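Local coordinates for protein chorismate synthase (PDB 1Q1L) that probably catalyses, with reduced FMN, the elimination of phosphate from 5-enolpyruvylshikimate-3-phosphate that yields chorismate, the branch point of aromatic amino acid biosynthesis, at residues Arg250-Arg255 / Gly305-Gly310; Ser5-Arg10 / Leu375-Gly380; Asn41-Arg46 / Ala359-Glu364; Leu33-Glu38 / Cys152-Ser157. All blocks are in the same frame, centred on the assembly; numbering follows the deposited sequence.

Contact 1: Arg250-Arg255 / Gly305-Gly310; sequences RRIDGR and GGTEGG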
loop_
_atom_site.group_PDB
_atom_site.type_symbol
_atom_site.label_atom_id
_atom_site.label_comp_id
_atom_site.label_asym_id
_atom_site.label_seq_id
_atom_site.Cartn_x
_atom_site.Cartn_y
_atom_site.Cartn_z
ATOM N N ARG A 250 -2.622 1.217 -12.273
ATOM C CA ARG A 250 -1.498 2.065 -12.664
ATOM C C ARG A 250 -1.881 3.062 -13.759
ATOM O O ARG A 250 -1.148 4.008 -14.044
ATOM C CB ARG A 250 -0.319 1.215 -13.133
ATOM C CG ARG A 250 0.420 0.493 -12.010
ATOM C CD ARG A 250 1.355 -0.565 -12.584
ATOM N NE ARG A 250 2.776 -0.274 -12.390
ATOM C CZ ARG A 250 3.378 0.861 -12.738
ATOM N NH1 ARG A 250 2.689 1.847 -13.300
ATOM N NH2 ARG A 250 4.682 1.001 -12.540
ATOM N N ARG A 251 -3.038 2.854 -14.364
ATOM C CA ARG A 251 -3.503 3.737 -15.424
ATOM C C ARG A 251 -3.689 5.155 -14.900
ATOM O O ARG A 251 -4.391 5.372 -13.908
ATOM C CB ARG A 251 -4.801 3.189 -16.001
ATOM C CG ARG A 251 -4.570 1.932 -16.828
ATOM C CD ARG A 251 -5.868 1.281 -17.278
ATOM N NE ARG A 251 -5.677 0.586 -18.545
ATOM C CZ ARG A 251 -5.936 1.121 -19.733
ATOM N NH1 ARG A 251 -6.411 2.357 -19.817
ATOM N NH2 ARG A 251 -5.697 0.429 -20.838
ATOM N N ILE A 252 -3.056 6.112 -15.577
ATOM C CA ILE A 252 -3.109 7.507 -15.165
ATOM C C ILE A 252 -4.527 8.081 -15.078
ATOM O O ILE A 252 -4.832 8.861 -14.172
ATOM C CB ILE A 252 -2.235 8.389 -16.106
ATOM C CG1 ILE A 252 -1.964 9.741 -15.452
ATOM C CG2 ILE A 252 -2.926 8.587 -17.447
ATOM C CD1 ILE A 252 -1.182 9.637 -14.160
ATOM N N ASP A 253 -5.398 7.688 -16.002
ATOM C CA ASP A 253 -6.772 8.193 -16.006
ATOM C C ASP A 253 -7.516 7.778 -14.743
ATOM O O ASP A 253 -8.206 8.586 -14.119
ATOM C CB ASP A 253 -7.517 7.688 -17.243
ATOM C CG ASP A 253 -7.124 6.270 -17.619
ATOM O OD1 ASP A 253 -7.235 5.363 -16.764
ATOM O OD2 ASP A 253 -6.698 6.062 -18.773
ATOM N N GLY A 254 -7.369 6.516 -14.364
ATOM C CA GLY A 254 -8.022 6.042 -13.160
ATOM C C GLY A 254 -7.534 6.829 -11.962
ATOM O O GLY A 254 -8.334 7.256 -11.133
ATOM N N ARG A 255 -6.223 7.035 -11.867
ATOM C CA ARG A 255 -5.665 7.784 -10.739
ATOM C C ARG A 255 -6.196 9.212 -10.703
ATOM O O ARG A 255 -6.548 9.726 -9.644
ATOM C CB ARG A 255 -4.142 7.817 -10.807
ATOM C CG ARG A 255 -3.467 6.467 -10.590
ATOM C CD ARG A 255 -2.010 6.702 -10.242
ATOM N NE ARG A 255 -1.116 6.021 -11.158
ATOM C CZ ARG A 255 0.199 6.207 -11.193
ATOM N NH1 ARG A 255 0.779 7.062 -10.359
ATOM N NH2 ARG A 255 0.931 5.536 -12.068
ATOM N N GLY A 305 -7.627 14.350 -23.937
ATOM C CA GLY A 305 -7.238 14.986 -22.692
ATOM C C GLY A 305 -5.845 14.620 -22.204
ATOM O O GLY A 305 -5.614 14.541 -21.001
ATOM N N GLY A 306 -4.928 14.382 -23.137
ATOM C CA GLY A 306 -3.558 14.064 -22.775
ATOM C C GLY A 306 -3.204 12.655 -22.334
ATOM O O GLY A 306 -2.065 12.421 -21.924
ATOM N N THR A 307 -4.150 11.719 -22.400
ATOM C CA THR A 307 -3.866 10.342 -22.007
ATOM C C THR A 307 -4.391 9.355 -23.050
ATOM O O THR A 307 -5.459 9.555 -23.628
ATOM C CB THR A 307 -4.496 9.988 -20.628
ATOM O OG1 THR A 307 -5.818 9.473 -20.817
ATOM C CG2 THR A 307 -4.571 11.230 -19.729
ATOM N N GLU A 308 -3.622 8.300 -23.286
ATOM C CA GLU A 308 -3.970 7.251 -24.239
ATOM C C GLU A 308 -3.636 5.894 -23.628
ATOM O O GLU A 308 -2.478 5.627 -23.303
ATOM C CB GLU A 308 -3.158 7.388 -25.530
ATOM C CG GLU A 308 -3.485 8.583 -26.404
ATOM C CD GLU A 308 -2.543 8.692 -27.595
ATOM O OE1 GLU A 308 -2.725 9.607 -28.430
ATOM O OE2 GLU A 308 -1.610 7.860 -27.688
ATOM N N GLY A 309 -4.647 5.045 -23.473
ATOM C CA GLY A 309 -4.421 3.717 -22.926
ATOM C C GLY A 309 -3.783 3.651 -21.548
ATOM O O GLY A 309 -2.970 2.767 -21.282
ATOM N N GLY A 310 -4.146 4.583 -20.674
ATOM C CA GLY A 310 -3.603 4.583 -19.329
ATOM C C GLY A 310 -2.288 5.324 -19.152
ATOM O O GLY A 310 -1.791 5.444 -18.034
HETATM O O HOH W 1 -6.001 6.537 -21.235
#

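Contact 2: Ser5-Arg10 / Leu375-Gly380; sequences SLRYLR and LLEKLG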
loop_
_atom_site.group_PDB
_atom_site.type_symbol
_atom_site.label_atom_id
_atom_site.label_comp_id
_atom_site.label_asym_id
_atom_site.label_seq_id
_atom_site.Cartn_x
_atom_site.Cartn_y
_atom_site.Cartn_z
ATOM N N SER A 5 -4.856 5.666 -4.091
ATOM C CA SER A 5 -3.537 5.350 -3.474
ATOM C C SER A 5 -2.380 5.716 -4.402
ATOM O O SER A 5 -2.335 5.293 -5.556
ATOM C CB SER A 5 -3.466 3.863 -3.122
ATOM O OG SER A 5 -2.255 3.549 -2.454
ATOM N N LEU A 6 -1.446 6.506 -3.883
ATOM C CA LEU A 6 -0.278 6.943 -4.640
ATOM C C LEU A 6 0.764 5.831 -4.737
ATOM O O LEU A 6 0.791 4.927 -3.904
ATOM C CB LEU A 6 0.330 8.181 -3.973
ATOM C CG LEU A 6 -0.350 9.526 -4.247
ATOM C CD1 LEU A 6 -1.852 9.361 -4.379
ATOM C CD2 LEU A 6 -0.006 10.490 -3.126
ATOM N N ARG A 7 1.620 5.906 -5.753
ATOM C CA ARG A 7 2.653 4.895 -5.958
ATOM C C ARG A 7 3.989 5.270 -5.314
ATOM O O ARG A 7 4.712 4.400 -4.823
ATOM C CB ARG A 7 2.888 4.667 -7.459
ATOM C CG ARG A 7 1.646 4.408 -8.310
ATOM C CD ARG A 7 1.062 3.018 -8.113
ATOM N NE ARG A 7 0.193 2.939 -6.943
ATOM C CZ ARG A 7 -0.479 1.849 -6.584
ATOM N NH1 ARG A 7 -0.382 0.739 -7.308
ATOM N NH2 ARG A 7 -1.250 1.870 -5.504
ATOM N N TYR A 8 4.314 6.560 -5.319
ATOM C CA TYR A 8 5.582 7.035 -4.776
ATOM C C TYR A 8 5.455 7.952 -3.558
ATOM O O TYR A 8 6.076 7.702 -2.522
ATOM C CB TYR A 8 6.357 7.764 -5.872
ATOM C CG TYR A 8 7.791 8.069 -5.517
ATOM C CD1 TYR A 8 8.811 7.165 -5.818
ATOM C CD2 TYR A 8 8.132 9.266 -4.886
ATOM C CE1 TYR A 8 10.139 7.448 -5.503
ATOM C CE2 TYR A 8 9.453 9.559 -4.564
ATOM C CZ TYR A 8 10.453 8.649 -4.877
ATOM O OH TYR A 8 11.761 8.951 -4.574
ATOM N N LEU A 9 4.678 9.024 -3.691
ATOM C CA LEU A 9 4.487 9.963 -2.594
ATOM C C LEU A 9 3.537 9.374 -1.569
ATOM O O LEU A 9 2.801 8.430 -1.862
ATOM C CB LEU A 9 3.900 11.282 -3.097
ATOM C CG LEU A 9 4.750 12.155 -4.016
ATOM C CD1 LEU A 9 3.904 13.324 -4.481
ATOM C CD2 LEU A 9 6.005 12.628 -3.286
ATOM N N ARG A 10 3.563 9.934 -0.365
ATOM C CA ARG A 10 2.692 9.479 0.711
ATOM C C ARG A 10 2.329 10.719 1.507
ATOM O O ARG A 10 3.166 11.601 1.714
ATOM C CB ARG A 10 3.421 8.516 1.659
ATOM C CG ARG A 10 4.392 7.555 1.007
ATOM C CD ARG A 10 5.366 6.989 2.045
ATOM N NE ARG A 10 4.747 5.992 2.909
ATOM C CZ ARG A 10 5.377 5.350 3.892
ATOM N NH1 ARG A 10 6.653 5.599 4.155
ATOM N NH2 ARG A 10 4.735 4.427 4.592
ATOM N N LEU A 375 5.296 11.257 -11.740
ATOM C CA LEU A 375 6.581 11.653 -12.281
ATOM C C LEU A 375 7.689 11.007 -11.449
ATOM O O LEU A 375 8.652 10.475 -11.994
ATOM C CB LEU A 375 6.720 13.175 -12.279
ATOM C CG LEU A 375 7.964 13.710 -12.997
ATOM C CD1 LEU A 375 8.010 13.185 -14.423
ATOM C CD2 LEU A 375 7.949 15.232 -12.985
ATOM N N LEU A 376 7.540 11.034 -10.129
ATOM C CA LEU A 376 8.538 10.432 -9.251
ATOM C C LEU A 376 8.590 8.920 -9.440
ATOM O O LEU A 376 9.651 8.315 -9.317
ATOM C CB LEU A 376 8.232 10.780 -7.794
ATOM C CG LEU A 376 8.584 12.221 -7.414
ATOM C CD1 LEU A 376 7.956 12.578 -6.068
ATOM C CD2 LEU A 376 10.108 12.371 -7.369
ATOM N N GLU A 377 7.443 8.321 -9.754
ATOM C CA GLU A 377 7.337 6.880 -9.991
ATOM C C GLU A 377 8.179 6.492 -11.205
ATOM O O GLU A 377 8.830 5.447 -11.225
ATOM C CB GLU A 377 5.871 6.505 -10.254
ATOM C CG GLU A 377 5.626 5.047 -10.588
ATOM C CD GLU A 377 4.189 4.774 -11.027
ATOM O OE1 GLU A 377 3.806 3.588 -11.113
ATOM O OE2 GLU A 377 3.439 5.743 -11.296
ATOM N N LYS A 378 8.153 7.346 -12.222
ATOM C CA LYS A 378 8.900 7.113 -13.450
ATOM C C LYS A 378 10.392 7.414 -13.293
ATOM O O LYS A 378 11.243 6.647 -13.743
ATOM C CB LYS A 378 8.325 7.988 -14.571
ATOM C CG LYS A 378 9.115 7.970 -15.869
ATOM C CD LYS A 378 9.101 6.599 -16.522
ATOM C CE LYS A 378 9.789 6.644 -17.874
ATOM N NZ LYS A 378 9.810 5.320 -18.558
ATOM N N LEU A 379 10.694 8.534 -12.646
ATOM C CA LEU A 379 12.067 8.980 -12.456
ATOM C C LEU A 379 12.820 8.440 -11.239
ATOM O O LEU A 379 14.008 8.167 -11.332
ATOM C CB LEU A 379 12.089 10.512 -12.419
ATOM C CG LEU A 379 12.262 11.304 -13.728
ATOM C CD1 LEU A 379 11.695 10.562 -14.919
ATOM C CD2 LEU A 379 11.606 12.664 -13.557
ATOM N N GLY A 380 12.135 8.280 -10.110
ATOM C CA GLY A 380 12.808 7.829 -8.904
ATOM C C GLY A 380 13.615 9.023 -8.413
ATOM O O GLY A 380 13.325 10.152 -8.814
#

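Contact 3: Asn41-Arg46 / Ala359-Glu364; sequences NHELRR and ASVVGE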
loop_
_atom_site.group_PDB
_atom_site.type_symbol
_atom_site.label_atom_id
_atom_site.label_comp_id
_atom_site.label_asym_id
_atom_site.label_seq_id
_atom_site.Cartn_x
_atom_site.Cartn_y
_atom_site.Cartn_z
ATOM N N ASN A 41 1.030 29.365 1.178
ATOM C CA ASN A 41 -0.013 30.314 1.538
ATOM C C ASN A 41 -0.710 30.876 0.301
ATOM O O ASN A 41 -1.921 31.090 0.305
ATOM C CB ASN A 41 0.572 31.458 2.372
ATOM C CG ASN A 41 1.157 30.977 3.689
ATOM O OD1 ASN A 41 0.701 29.986 4.260
ATOM N ND2 ASN A 41 2.160 31.692 4.188
ATOM N N HIS A 42 0.047 31.110 -0.763
ATOM C CA HIS A 42 -0.561 31.642 -1.975
ATOM C C HIS A 42 -1.703 30.743 -2.452
ATOM O O HIS A 42 -2.761 31.232 -2.845
ATOM C CB HIS A 42 0.462 31.773 -3.097
ATOM C CG HIS A 42 -0.094 32.420 -4.328
ATOM N ND1 HIS A 42 0.336 32.107 -5.598
ATOM C CD2 HIS A 42 -1.058 33.360 -4.480
ATOM C CE1 HIS A 42 -0.338 32.823 -6.480
ATOM N NE2 HIS A 42 -1.190 33.590 -5.827
ATOM N N GLU A 43 -1.489 29.428 -2.422
ATOM C CA GLU A 43 -2.528 28.499 -2.858
ATOM C C GLU A 43 -3.692 28.492 -1.867
ATOM O O GLU A 43 -4.855 28.417 -2.264
ATOM C CB GLU A 43 -1.965 27.082 -3.013
ATOM C CG GLU A 43 -0.964 26.920 -4.144
ATOM C CD GLU A 43 -1.532 27.301 -5.503
ATOM O OE1 GLU A 43 -2.715 27.003 -5.764
ATOM O OE2 GLU A 43 -0.789 27.886 -6.320
ATOM N N LEU A 44 -3.383 28.567 -0.577
ATOM C CA LEU A 44 -4.433 28.582 0.431
ATOM C C LEU A 44 -5.322 29.810 0.238
ATOM O O LEU A 44 -6.533 29.750 0.454
ATOM C CB LEU A 44 -3.826 28.583 1.840
ATOM C CG LEU A 44 -3.087 27.291 2.210
ATOM C CD1 LEU A 44 -2.496 27.409 3.612
ATOM C CD2 LEU A 44 -4.054 26.110 2.127
ATOM N N ARG A 45 -4.718 30.916 -0.186
ATOM C CA ARG A 45 -5.466 32.151 -0.410
ATOM C C ARG A 45 -6.413 32.045 -1.610
ATOM O O ARG A 45 -7.519 32.580 -1.583
ATOM C CB ARG A 45 -4.507 33.333 -0.601
ATOM C CG ARG A 45 -3.812 33.771 0.683
ATOM C CD ARG A 45 -3.255 35.187 0.567
ATOM N NE ARG A 45 -2.212 35.299 -0.449
ATOM C CZ ARG A 45 -0.944 34.932 -0.274
ATOM N NH1 ARG A 45 -0.545 34.430 0.887
ATOM N NH2 ARG A 45 -0.078 35.063 -1.268
ATOM N N ARG A 46 -5.980 31.352 -2.660
ATOM C CA ARG A 46 -6.814 31.184 -3.840
ATOM C C ARG A 46 -8.052 30.359 -3.505
ATOM O O ARG A 46 -9.146 30.652 -3.987
ATOM C CB ARG A 46 -6.028 30.506 -4.964
ATOM C CG ARG A 46 -4.860 31.328 -5.498
ATOM C CD ARG A 46 -4.107 30.564 -6.579
ATOM N NE ARG A 46 -4.955 30.279 -7.737
ATOM C CZ ARG A 46 -5.050 29.086 -8.318
ATOM N NH1 ARG A 46 -4.352 28.057 -7.847
ATOM N NH2 ARG A 46 -5.837 28.920 -9.374
ATOM N N ALA A 359 -13.558 24.894 -5.522
ATOM C CA ALA A 359 -13.411 23.517 -5.973
ATOM C C ALA A 359 -12.333 23.414 -7.033
ATOM O O ALA A 359 -11.451 22.559 -6.950
ATOM C CB ALA A 359 -14.733 22.989 -6.517
ATOM N N SER A 360 -12.396 24.295 -8.026
ATOM C CA SER A 360 -11.418 24.278 -9.102
ATOM C C SER A 360 -9.993 24.402 -8.565
ATOM O O SER A 360 -9.074 23.792 -9.103
ATOM C CB SER A 360 -11.699 25.402 -10.105
ATOM O OG SER A 360 -11.491 26.676 -9.522
ATOM N N VAL A 361 -9.803 25.182 -7.507
ATOM C CA VAL A 361 -8.464 25.339 -6.944
ATOM C C VAL A 361 -8.013 24.040 -6.268
ATOM O O VAL A 361 -6.832 23.696 -6.288
ATOM C CB VAL A 361 -8.410 26.495 -5.919
ATOM C CG1 VAL A 361 -7.037 26.525 -5.244
ATOM C CG2 VAL A 361 -8.683 27.827 -6.623
ATOM N N VAL A 362 -8.957 23.327 -5.661
ATOM C CA VAL A 362 -8.649 22.057 -5.013
ATOM C C VAL A 362 -8.365 21.051 -6.130
ATOM O O VAL A 362 -7.541 20.143 -5.983
ATOM C CB VAL A 362 -9.839 21.564 -4.163
ATOM C CG1 VAL A 362 -9.530 20.192 -3.565
ATOM C CG2 VAL A 362 -10.137 22.576 -3.052
ATOM N N GLY A 363 -9.048 21.230 -7.261
ATOM C CA GLY A 363 -8.843 20.332 -8.386
ATOM C C GLY A 363 -7.416 20.417 -8.888
ATOM O O GLY A 363 -6.825 19.408 -9.285
ATOM N N GLU A 364 -6.857 21.623 -8.875
ATOM C CA GLU A 364 -5.491 21.836 -9.323
ATOM C C GLU A 364 -4.549 21.109 -8.368
ATOM O O GLU A 364 -3.586 20.476 -8.786
ATOM C CB GLU A 364 -5.150 23.325 -9.318
ATOM C CG GLU A 364 -5.892 24.173 -10.329
ATOM C CD GLU A 364 -5.587 25.655 -10.156
ATOM O OE1 GLU A 364 -4.555 25.977 -9.519
ATOM O OE2 GLU A 364 -6.373 26.489 -10.661
HETATM O O HOH W 2 -4.164 24.790 -5.920
#

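Contact 4: Leu33-Glu38 / Cys152-Ser157; sequences LPLSEE and CKKFLS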
loop_
_atom_site.group_PDB
_atom_site.type_symbol
_atom_site.label_atom_id
_atom_site.label_comp_id
_atom_site.label_asym_id
_atom_site.label_seq_id
_atom_site.Cartn_x
_atom_site.Cartn_y
_atom_site.Cartn_z
ATOM N N LEU A 33 14.814 20.947 -2.900
ATOM C CA LEU A 33 13.771 21.652 -3.638
ATOM C C LEU A 33 13.468 22.940 -2.878
ATOM O O LEU A 33 13.093 22.900 -1.707
ATOM C CB LEU A 33 12.484 20.826 -3.703
ATOM C CG LEU A 33 11.273 21.593 -4.263
ATOM C CD1 LEU A 33 11.444 21.764 -5.772
ATOM C CD2 LEU A 33 9.972 20.850 -3.954
ATOM N N PRO A 34 13.640 24.102 -3.524
ATOM C CA PRO A 34 13.344 25.352 -2.813
ATOM C C PRO A 34 11.860 25.358 -2.445
ATOM O O PRO A 34 11.014 25.122 -3.304
ATOM C CB PRO A 34 13.674 26.425 -3.845
ATOM C CG PRO A 34 14.741 25.770 -4.691
ATOM C CD PRO A 34 14.218 24.367 -4.852
ATOM N N LEU A 35 11.543 25.619 -1.179
ATOM C CA LEU A 35 10.149 25.642 -0.734
ATOM C C LEU A 35 9.946 26.672 0.374
ATOM O O LEU A 35 10.722 26.726 1.325
ATOM C CB LEU A 35 9.730 24.257 -0.223
ATOM C CG LEU A 35 8.277 24.071 0.243
ATOM C CD1 LEU A 35 7.321 24.240 -0.938
ATOM C CD2 LEU A 35 8.102 22.686 0.848
ATOM N N SER A 36 8.893 27.475 0.251
ATOM C CA SER A 36 8.600 28.497 1.248
ATOM C C SER A 36 7.144 28.426 1.686
ATOM O O SER A 36 6.308 27.833 1.004
ATOM C CB SER A 36 8.876 29.886 0.672
ATOM O OG SER A 36 7.973 30.165 -0.386
ATOM N N GLU A 37 6.843 29.031 2.829
ATOM C CA GLU A 37 5.473 29.050 3.319
ATOM C C GLU A 37 4.626 29.945 2.407
ATOM O O GLU A 37 3.449 29.675 2.183
ATOM C CB GLU A 37 5.423 29.572 4.763
ATOM C CG GLU A 37 6.300 28.783 5.736
ATOM C CD GLU A 37 6.083 29.169 7.191
ATOM O OE1 GLU A 37 6.182 30.373 7.510
ATOM O OE2 GLU A 37 5.821 28.267 8.017
ATOM N N GLU A 38 5.227 31.007 1.876
ATOM C CA GLU A 38 4.497 31.924 0.999
ATOM C C GLU A 38 3.912 31.207 -0.215
ATOM O O GLU A 38 2.784 31.481 -0.616
ATOM C CB GLU A 38 5.402 33.072 0.544
ATOM C CG GLU A 38 4.821 33.936 -0.582
ATOM C CD GLU A 38 3.353 34.298 -0.374
ATOM O OE1 GLU A 38 2.977 34.682 0.757
ATOM O OE2 GLU A 38 2.574 34.207 -1.347
ATOM N N CYS A 152 3.580 19.960 -4.211
ATOM C CA CYS A 152 3.714 19.170 -5.426
ATOM C C CYS A 152 3.804 20.059 -6.659
ATOM O O CYS A 152 4.535 19.748 -7.600
ATOM C CB CYS A 152 2.546 18.195 -5.537
ATOM S SG CYS A 152 2.540 17.003 -4.178
ATOM N N LYS A 153 3.074 21.169 -6.655
ATOM C CA LYS A 153 3.133 22.100 -7.780
ATOM C C LYS A 153 4.537 22.683 -7.879
ATOM O O LYS A 153 5.097 22.786 -8.967
ATOM C CB LYS A 153 2.145 23.251 -7.605
ATOM C CG LYS A 153 0.692 22.917 -7.869
ATOM C CD LYS A 153 -0.134 24.199 -7.879
ATOM C CE LYS A 153 -1.600 23.930 -8.153
ATOM N NZ LYS A 153 -2.388 25.195 -8.155
ATOM N N LYS A 154 5.105 23.086 -6.746
ATOM C CA LYS A 154 6.454 23.647 -6.760
ATOM C C LYS A 154 7.402 22.617 -7.362
ATOM O O LYS A 154 8.242 22.937 -8.207
ATOM C CB LYS A 154 6.907 24.013 -5.345
ATOM C CG LYS A 154 8.269 24.702 -5.307
ATOM C CD LYS A 154 8.282 25.934 -6.222
ATOM C CE LYS A 154 9.685 26.520 -6.367
ATOM N NZ LYS A 154 10.228 27.005 -5.068
ATOM N N PHE A 155 7.260 21.372 -6.927
ATOM C CA PHE A 155 8.093 20.289 -7.441
ATOM C C PHE A 155 7.963 20.168 -8.968
ATOM O O PHE A 155 8.961 20.099 -9.686
ATOM C CB PHE A 155 7.691 18.963 -6.780
ATOM C CG PHE A 155 8.344 17.759 -7.397
ATOM C CD1 PHE A 155 9.715 17.544 -7.266
ATOM C CD2 PHE A 155 7.591 16.858 -8.150
ATOM C CE1 PHE A 155 10.327 16.449 -7.880
ATOM C CE2 PHE A 155 8.191 15.764 -8.765
ATOM C CZ PHE A 155 9.563 15.557 -8.632
ATOM N N LEU A 156 6.727 20.156 -9.454
ATOM C CA LEU A 156 6.448 20.023 -10.884
ATOM C C LEU A 156 6.965 21.174 -11.733
ATOM O O LEU A 156 7.390 20.976 -12.875
ATOM C CB LEU A 156 4.944 19.894 -11.121
ATOM C CG LEU A 156 4.258 18.594 -10.720
ATOM C CD1 LEU A 156 2.755 18.738 -10.924
ATOM C CD2 LEU A 156 4.809 17.444 -11.548
ATOM N N SER A 157 6.906 22.383 -11.184
ATOM C CA SER A 157 7.369 23.556 -11.910
ATOM C C SER A 157 8.861 23.486 -12.204
ATOM O O SER A 157 9.334 24.112 -13.152
ATOM C CB SER A 157 7.046 24.830 -11.121
ATOM O OG SER A 157 7.671 24.818 -9.853
#

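Contact 1: Arg250-Arg255 / Gly305-Gly310
Thr-307 turns its side chain toward Ile-252, and its CB lies 3.8 Å from Ile-252 CG2. Its hydroxyl stays 4.1 Å from Asp-253 OD2; a water fills the interval, 3.0 Å from Thr-307 OG1 and giving its proton to Asp-253 OD2 at 2.6 Å. Lys-267 of the second subunit also bonds Thr-307 OG1, at a subunit interface. Gly-309 and Gly-310 form the tight turn of the small hairpin 307-308/311-312, their positive phi values matching a type I' turn. Gly-309 O sits over one face of the Arg-251 guanidinium, 3.4 Å above the plane and offset toward the rim, while Arg-251 NH1 forms a long ion pair with Asp-253 OD2. Arg-251 CG lies 3.8 Å from Gly-310 CA. An alanine at Arg-251 would remove CG and the guanidinium, probably leaving Gly-309 O without its cationic cover and Asp-253 without that ion pair. Gly-310 N donates to the same water at 2.8 Å. Gly-310 O, finally, accepts from Ile-252 N at 2.8 Å in a nearly straight bond (171° at the hydrogen). Arg-251 being the N-cap of helix 252-261, this carbonyl serves a first-turn amide that has no acceptor within the helix.

Contact 2: Ser5-Arg10 / Leu375-Gly380
Tyr-8 and Leu-376 cross at about a right angle, the leucine meeting one face of the ring. Leu-376 CB lies 3.7 Å from the ring centroid and 27° off its normal, the geometry of a CH-pi contact, displaced toward the rim so that its nearest ring atom is Tyr-8 CD2 at 3.3 Å. Tyr-8 CG lies anti to the backbone N (chi1 -169°), on the side of the helix, with CG 3.6 Å from Leu-376 CB. The far end of the ring is held separately, Tyr-8 OH being hydrogen-bonded to Gly-381 O. An alanine at Tyr-8 would probably leave that carbonyl without its hydroxyl partner and open a gap over Leu-376 CB. Leu-9 also crosses Leu-376 at about a right angle; Leu-9 CD2 meets Leu-376 CD1 at 3.4 Å, tighter than usual for two methyl groups.

Arg-7 and Glu-377 behave differently: they lie side by side and point the same way, but touch through the arginine's aliphatic part, with Arg-7 CG 3.6 Å from Glu-377 OE1. The chain of Arg-7 bends at chi2 and chi3, leaving Arg-7 NE 5.6 Å from Glu-377 OE1. That carboxylate is instead bridged by Arg-255 and Arg-250. One turn earlier in the helix, Asp-373 accepts the backbone N-H groups of Arg-7, Tyr-8 and Leu-9. The whole is the docking of an irregular N-terminal segment, just ahead of edge strand 10-14, against the C-terminal end of helix 356-379, where Gly-380 leaves helical geometry with positive phi.

Contact 3: Asn41-Arg46 / Ala359-Glu364
A largely buried salt-bridge network of Arg-46, Glu-364 and Glu-43 joins two roughly antiparallel helices, 37-48 and 356-379, the segments at 147° with axes 10.0 Å apart. Arg-46 grips Glu-364 end-on with two nitrogens: Arg-46 NH1 donates to Glu-364 OE1 at 2.7 Å, and Arg-46 NH2 to Glu-364 OE2 at 2.8 Å. Both oxygens lie near the guanidinium plane and are met on their syn sides. The two flat groups are nonetheless twisted 24° against each other, and NH1 stands further out of the carboxylate plane than NH2.

Arg-46 NH1 has a second acceptor, Glu-43 OE1 at 2.9 Å, one helical turn back and again in the guanidinium plane. This bond is less straight, 137° at the hydrogen. In the beta-alpha-beta sandwich of chorismate synthase Arg-46 thus links a carboxylate of its own helix to one of the other, and its NH2 is also bridged to Glu-198. Glu-43 OE1 and Glu-364 OE1 come within 4.3 Å, a like-charge approach that Arg-46 and Lys-153, bridged to both oxygens, would probably offset. Ser-165 OG bonds the other oxygen, Glu-364 OE2.

Val-361 supplies the apolar part. Its methyls lie on one face of the Arg-46 guanidinium and beside the base of the chain, with Val-361 CG1 4.0 Å from Arg-46 NH1 and Val-361 CG2 3.9 Å from Arg-46 O. A water donates to both Glu-43 OE1 and Val-361 O, a mediated link between the helices. The Val-361 side chain also comes within about 4 Å of that of Arg-47, a predicted NADP(+)-binding residue.

Contact 4: Leu33-Glu38 / Cys152-Ser157
Lys-154 reaches across to the backbone of Pro-34, and its ammonium makes the one direct polar bond between the segments, Lys-154 NZ to Pro-34 O at 2.7 Å. The nitrogen stands well above the carbonyl plane, 57° out of it. Lys-154 CG, anti to the backbone N, lies 3.4 Å from Pro-34 O, and the bend at chi4 (-63°) turns NZ back to the same oxygen. The ammonium also forms a salt bridge with Glu-39.

Apolar contacts flank this bond. Leu-33 points its side chain at the helix, and both its methyls lie against the backbone at Phe-155, Leu-33 CD1 being 4.0 Å from Phe-155 CA; Leu-33 CD2 also lies 4.1 Å from Phe-155 CB. Looser still is Leu-35 CD1, 4.4 Å from Lys-154 CB. Pro-34 adds its CB beside the lysine tip, 3.7 Å from Lys-154 NZ.

Local bonds hold the ends of both helices. Ser-157 OG donates to Lys-154 O at 2.6 Å in the last part of helix 142-157. Ser-36 is the N-cap of helix 37-48: its side chain caps a backbone N just past the segment, and its own backbone N is bonded to the Glu-39 carboxylate, a pairing consistent with a capping box. Glu-39 therefore serves both the helix start and the Lys-154 ammonium, which, held by one charged and one neutral oxygen, is probably limited in its motion and ties the segment leading into helix 37-48 to helix 142-157.

How the contacts relate
Helix 356-379 runs through contacts 2 and 3, whose centres are 22 Å apart; helix 142-157 reaches it at both places, helix 37-48 at contact 3. Contacts 1 and 2 meet in two salt bridges, Arg-255 NH2 to Glu-377 OE2 at 2.6 Å and Arg-250 NH1 to Glu-377 OE1 at 3.0 Å. Contact 4 joins contact 2 through apolar packing, with Phe-155 CZ 3.5 Å from Leu-376 CD2. It joins contact 3 through Lys-153 NZ, 2.7 Å from Glu-364 OE1. Contact 3 alone lies near a ligand site, at Arg-47, predicted to bind NADP(+); contacts 1 and 2 instead both touch the second subunit of the tetramer.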